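Local coordinates for protein alkylhalidase CmlS (Streptomyces venezuelae, PDB 3I3L) that probably acts as an FAD-dependent halogenase in chloramphenicol biosynthesis, with its flavin covalently attached to an aspartate, at residues Ile473-Ala483 against Phe525-Tyr535. Residues are numbered along the deposited sequence; the frame is centred on the assembly and turned at random.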
loop_
_atom_site.group_PDB
_atom_site.type_symbol
_atom_site.label_atom_id
_atom_site.label_comp_id
_atom_site.label_asym_id
_atom_site.label_seq_id
_atom_site.Cartn_x
_atom_site.Cartn_y
_atom_site.Cartn_z
ATOM N N ILE A 473 -1.945 30.578 -12.252
ATOM C CA ILE A 473 -3.362 30.508 -11.953
ATOM C C ILE A 473 -3.860 31.844 -11.421
ATOM O O ILE A 473 -3.638 32.211 -10.268
ATOM C CB ILE A 473 -3.695 29.392 -10.942
ATOM C CG1 ILE A 473 -3.489 28.006 -11.609
ATOM C CG2 ILE A 473 -5.110 29.541 -10.398
ATOM C CD1 ILE A 473 -3.615 26.853 -10.631
ATOM N N THR A 474 -4.564 32.545 -12.286
ATOM C CA THR A 474 -5.076 33.858 -11.976
ATOM C C THR A 474 -6.532 33.792 -11.589
ATOM O O THR A 474 -7.082 34.768 -11.085
ATOM C CB THR A 474 -4.881 34.817 -13.182
ATOM O OG1 THR A 474 -5.482 34.246 -14.349
ATOM C CG2 THR A 474 -3.381 35.019 -13.465
ATOM N N ARG A 475 -7.178 32.658 -11.842
ATOM C CA ARG A 475 -8.558 32.492 -11.396
ATOM C C ARG A 475 -8.901 31.070 -10.926
ATOM O O ARG A 475 -8.698 30.121 -11.684
ATOM C CB ARG A 475 -9.500 32.914 -12.534
ATOM C CG ARG A 475 -10.965 32.593 -12.288
ATOM C CD ARG A 475 -11.777 32.940 -13.514
ATOM N NE ARG A 475 -13.209 32.711 -13.331
ATOM C CZ ARG A 475 -14.069 32.670 -14.354
ATOM N NH1 ARG A 475 -15.377 32.472 -14.135
ATOM N NH2 ARG A 475 -13.624 32.814 -15.609
ATOM N N PHE A 476 -9.434 30.930 -9.707
ATOM C CA PHE A 476 -9.905 29.624 -9.219
ATOM C C PHE A 476 -11.422 29.587 -9.217
ATOM O O PHE A 476 -12.050 30.571 -8.849
ATOM C CB PHE A 476 -9.444 29.325 -7.760
ATOM C CG PHE A 476 -8.050 28.767 -7.635
ATOM C CD1 PHE A 476 -7.722 27.553 -8.201
ATOM C CD2 PHE A 476 -7.066 29.459 -6.916
ATOM C CE1 PHE A 476 -6.451 27.004 -8.058
ATOM C CE2 PHE A 476 -5.785 28.947 -6.785
ATOM C CZ PHE A 476 -5.475 27.703 -7.351
ATOM N N LYS A 477 -12.001 28.428 -9.538
ATOM C CA LYS A 477 -13.436 28.143 -9.292
ATOM C C LYS A 477 -13.647 27.020 -8.258
ATOM O O LYS A 477 -12.870 26.027 -8.184
ATOM C CB LYS A 477 -14.095 27.694 -10.580
ATOM C CG LYS A 477 -14.029 28.726 -11.712
ATOM C CD LYS A 477 -14.887 28.178 -12.914
ATOM C CE LYS A 477 -14.984 29.170 -14.049
ATOM N NZ LYS A 477 -15.266 28.442 -15.333
ATOM N N TRP A 478 -14.679 27.158 -7.460
ATOM C CA TRP A 478 -15.014 26.129 -6.476
ATOM C C TRP A 478 -16.142 25.272 -7.056
ATOM O O TRP A 478 -16.959 25.768 -7.846
ATOM C CB TRP A 478 -15.457 26.789 -5.185
ATOM C CG TRP A 478 -15.796 25.912 -4.039
ATOM C CD1 TRP A 478 -17.055 25.592 -3.601
ATOM C CD2 TRP A 478 -14.879 25.267 -3.130
ATOM N NE1 TRP A 478 -16.962 24.782 -2.497
ATOM C CE2 TRP A 478 -15.646 24.581 -2.185
ATOM C CE3 TRP A 478 -13.495 25.233 -3.024
ATOM C CZ2 TRP A 478 -15.071 23.834 -1.146
ATOM C CZ3 TRP A 478 -12.919 24.509 -2.004
ATOM C CH2 TRP A 478 -13.695 23.828 -1.066
ATOM N N THR A 479 -16.169 24.000 -6.673
ATOM C CA THR A 479 -17.175 23.052 -7.177
ATOM C C THR A 479 -18.356 23.055 -6.212
ATOM O O THR A 479 -18.223 22.664 -5.042
ATOM C CB THR A 479 -16.612 21.611 -7.343
ATOM O OG1 THR A 479 -15.429 21.629 -8.167
ATOM C CG2 THR A 479 -17.657 20.683 -8.006
ATOM N N GLY A 480 -19.506 23.523 -6.708
ATOM C CA GLY A 480 -20.665 23.830 -5.860
ATOM C C GLY A 480 -20.651 25.307 -5.480
ATOM O O GLY A 480 -19.747 26.065 -5.876
ATOM N N GLY A 481 -21.636 25.737 -4.706
ATOM C CA GLY A 481 -21.690 27.161 -4.301
ATOM C C GLY A 481 -21.418 27.337 -2.817
ATOM O O GLY A 481 -21.414 28.458 -2.281
ATOM N N LYS A 482 -21.205 26.223 -2.135
ATOM C CA LYS A 482 -20.955 26.272 -0.716
ATOM C C LYS A 482 -19.623 25.614 -0.358
ATOM O O LYS A 482 -19.218 24.624 -0.976
ATOM C CB LYS A 482 -22.111 25.608 -0.026
ATOM C CG LYS A 482 -22.720 24.489 -0.895
ATOM C CD LYS A 482 -24.128 24.092 -0.374
ATOM C CE LYS A 482 -24.937 23.254 -1.400
ATOM N NZ LYS A 482 -26.240 22.822 -0.741
ATOM N N ALA A 483 -18.924 26.224 0.597
ATOM C CA ALA A 483 -17.765 25.617 1.233
ATOM C C ALA A 483 -18.144 25.292 2.668
ATOM O O ALA A 483 -18.488 26.200 3.460
ATOM C CB ALA A 483 -16.519 26.573 1.190
ATOM N N PHE A 525 -12.616 29.737 1.600
ATOM C CA PHE A 525 -13.037 29.016 0.403
ATOM C C PHE A 525 -14.415 29.395 -0.090
ATOM O O PHE A 525 -14.698 29.284 -1.283
ATOM C CB PHE A 525 -12.825 27.501 0.555
ATOM C CG PHE A 525 -11.364 27.134 0.656
ATOM C CD1 PHE A 525 -10.582 27.008 -0.490
ATOM C CD2 PHE A 525 -10.753 26.998 1.901
ATOM C CE1 PHE A 525 -9.192 26.727 -0.405
ATOM C CE2 PHE A 525 -9.403 26.713 1.993
ATOM C CZ PHE A 525 -8.613 26.585 0.835
ATOM N N GLN A 526 -15.251 29.859 0.824
ATOM C CA GLN A 526 -16.528 30.479 0.500
ATOM C C GLN A 526 -16.313 31.788 -0.306
ATOM O O GLN A 526 -16.962 32.036 -1.308
ATOM C CB GLN A 526 -17.268 30.807 1.802
ATOM C CG GLN A 526 -18.695 31.289 1.547
ATOM C CD GLN A 526 -19.447 30.242 0.793
ATOM O OE1 GLN A 526 -19.507 29.070 1.219
ATOM N NE2 GLN A 526 -20.025 30.620 -0.344
ATOM N N ASP A 527 -15.364 32.594 0.145
ATOM C CA ASP A 527 -14.973 33.820 -0.549
ATOM C C ASP A 527 -14.443 33.461 -1.919
ATOM O O ASP A 527 -14.820 34.084 -2.927
ATOM C CB ASP A 527 -13.901 34.583 0.241
ATOM C CG ASP A 527 -14.424 35.176 1.558
ATOM O OD1 ASP A 527 -15.649 35.350 1.718
ATOM O OD2 ASP A 527 -13.601 35.494 2.441
ATOM N N LEU A 528 -13.614 32.421 -1.975
ATOM C CA LEU A 528 -13.124 31.935 -3.260
ATOM C C LEU A 528 -14.295 31.544 -4.192
ATOM O O LEU A 528 -14.290 31.869 -5.378
ATOM C CB LEU A 528 -12.131 30.774 -3.080
ATOM C CG LEU A 528 -11.410 30.296 -4.323
ATOM C CD1 LEU A 528 -10.029 29.683 -3.940
ATOM C CD2 LEU A 528 -12.232 29.287 -5.177
ATOM N N ALA A 529 -15.263 30.800 -3.670
ATOM C CA ALA A 529 -16.328 30.272 -4.529
ATOM C C ALA A 529 -17.078 31.444 -5.154
ATOM O O ALA A 529 -17.471 31.371 -6.274
ATOM C CB ALA A 529 -17.288 29.398 -3.755
ATOM N N GLU A 530 -17.192 32.521 -4.395
ATOM C CA GLU A 530 -17.913 33.707 -4.839
ATOM C C GLU A 530 -17.111 34.651 -5.733
ATOM O O GLU A 530 -17.634 35.135 -6.690
ATOM C CB GLU A 530 -18.480 34.434 -3.614
ATOM C CG GLU A 530 -19.358 33.481 -2.755
ATOM C CD GLU A 530 -19.842 34.110 -1.455
ATOM O OE1 GLU A 530 -19.274 35.139 -1.018
ATOM O OE2 GLU A 530 -20.789 33.558 -0.855
ATOM N N GLU A 531 -15.835 34.876 -5.433
ATOM C CA GLU A 531 -15.063 35.943 -6.051
ATOM C C GLU A 531 -14.116 35.379 -7.068
ATOM O O GLU A 531 -13.690 36.071 -7.999
ATOM C CB GLU A 531 -14.278 36.709 -4.991
ATOM C CG GLU A 531 -15.035 37.031 -3.709
ATOM C CD GLU A 531 -14.117 37.545 -2.610
ATOM O OE1 GLU A 531 -14.603 37.724 -1.485
ATOM O OE2 GLU A 531 -12.908 37.758 -2.840
ATOM N N GLU A 532 -13.767 34.105 -6.889
ATOM C CA GLU A 532 -12.897 33.385 -7.832
ATOM C C GLU A 532 -11.508 33.995 -7.996
ATOM O O GLU A 532 -10.972 34.055 -9.103
ATOM C CB GLU A 532 -13.621 33.193 -9.168
ATOM C CG GLU A 532 -14.988 32.419 -9.014
ATOM C CD GLU A 532 -15.625 32.034 -10.334
ATOM O OE1 GLU A 532 -15.343 32.698 -11.363
ATOM O OE2 GLU A 532 -16.378 31.030 -10.349
ATOM N N PHE A 533 -10.946 34.496 -6.894
ATOM C CA PHE A 533 -9.573 34.973 -6.910
ATOM C C PHE A 533 -8.591 33.861 -7.306
ATOM O O PHE A 533 -8.972 32.693 -7.413
ATOM C CB PHE A 533 -9.159 35.666 -5.603
ATOM C CG PHE A 533 -9.472 34.910 -4.360
ATOM C CD1 PHE A 533 -8.747 33.761 -4.022
ATOM C CD2 PHE A 533 -10.449 35.356 -3.478
ATOM C CE1 PHE A 533 -9.030 33.061 -2.885
ATOM C CE2 PHE A 533 -10.727 34.653 -2.295
ATOM C CZ PHE A 533 -10.006 33.502 -2.000
ATOM N N GLY A 534 -7.340 34.245 -7.549
ATOM C CA GLY A 534 -6.316 33.344 -8.030
ATOM C C GLY A 534 -5.402 32.781 -6.943
ATOM O O GLY A 534 -5.618 32.991 -5.736
ATOM N N TYR A 535 -4.370 32.084 -7.390
ATOM C CA TYR A 535 -3.384 31.451 -6.484
ATOM C C TYR A 535 -2.749 32.425 -5.480
ATOM O O TYR A 535 -2.734 32.161 -4.278
ATOM C CB TYR A 535 -2.266 30.821 -7.306
ATOM C CG TYR A 535 -1.258 30.068 -6.458
ATOM C CD1 TYR A 535 -1.668 28.978 -5.660
ATOM C CD2 TYR A 535 0.104 30.416 -6.483
ATOM C CE1 TYR A 535 -0.760 28.262 -4.894
ATOM C CE2 TYR A 535 1.027 29.714 -5.727
ATOM C CZ TYR A 535 0.583 28.642 -4.935
ATOM O OH TYR A 535 1.457 27.961 -4.173
HETATM O O HOH W 1 -16.535 29.402 -7.866
#
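Phe525 CB and Ala483 CB both press on one face of the Trp478 indole, the former 4.2 Å from the centroid of the six-membered ring in a CH-pi contact. The Phe525 ring itself meets the indole obliquely. With CG anti to the backbone N (chi1 -178°), Trp478 turns the pyrrole edge of its indole to the turn that follows, where NE1 bonds to Lys482 O, while CB packs on Ala529 CB. Phe476 carries Ile473 CG2 over the centre of one ring face; Phe533 O lies at the edge of the Phe476 ring, near its plane, and Phe476 CE2 reaches the edge of the Tyr535 ring.

The Arg475 guanidinium takes Glu532 side-on: NE and NH1 both bond to OE1, at 2.9 and 2.8 Å, and Lys477 CE lies over one guanidinium face, toward its rim. NH1 uses the syn lone pair of OE1, whereas NE comes from above the carboxylate plane, the guanidinium and carboxylate planes being 45° apart. A water accepts from Trp478 N and lies within hydrogen-bonding reach of Ala529 O and Glu532 OE2.

At the other end, the Gln526 amide clamps the turn, NE2 giving a nearly straight bond to Gly481 O (3.2 Å) and OE1 accepting from Ala483 N (3.0 Å); NE2 also bonds to Glu530 OE2. A leucine here would probably leave Gly481 O and Ala483 N without their mates and hold the turn less firmly.

Backbone bonds from Phe476 N to Phe533 O and from Tyr535 N to Ile473 O tie the strand to the link after helix 519-531 and to the first residue of helix 535-543. Strand 473-478, bulged at Thr474 and Arg475 opposite Tyr567, pairs with strand 564-568 in the C-terminal domain and crosses residues 525-531, the last turns of helix 519-531, at -108°; Leu538 of helix 535-543 and Met559 of helix 551-560 close round Phe476.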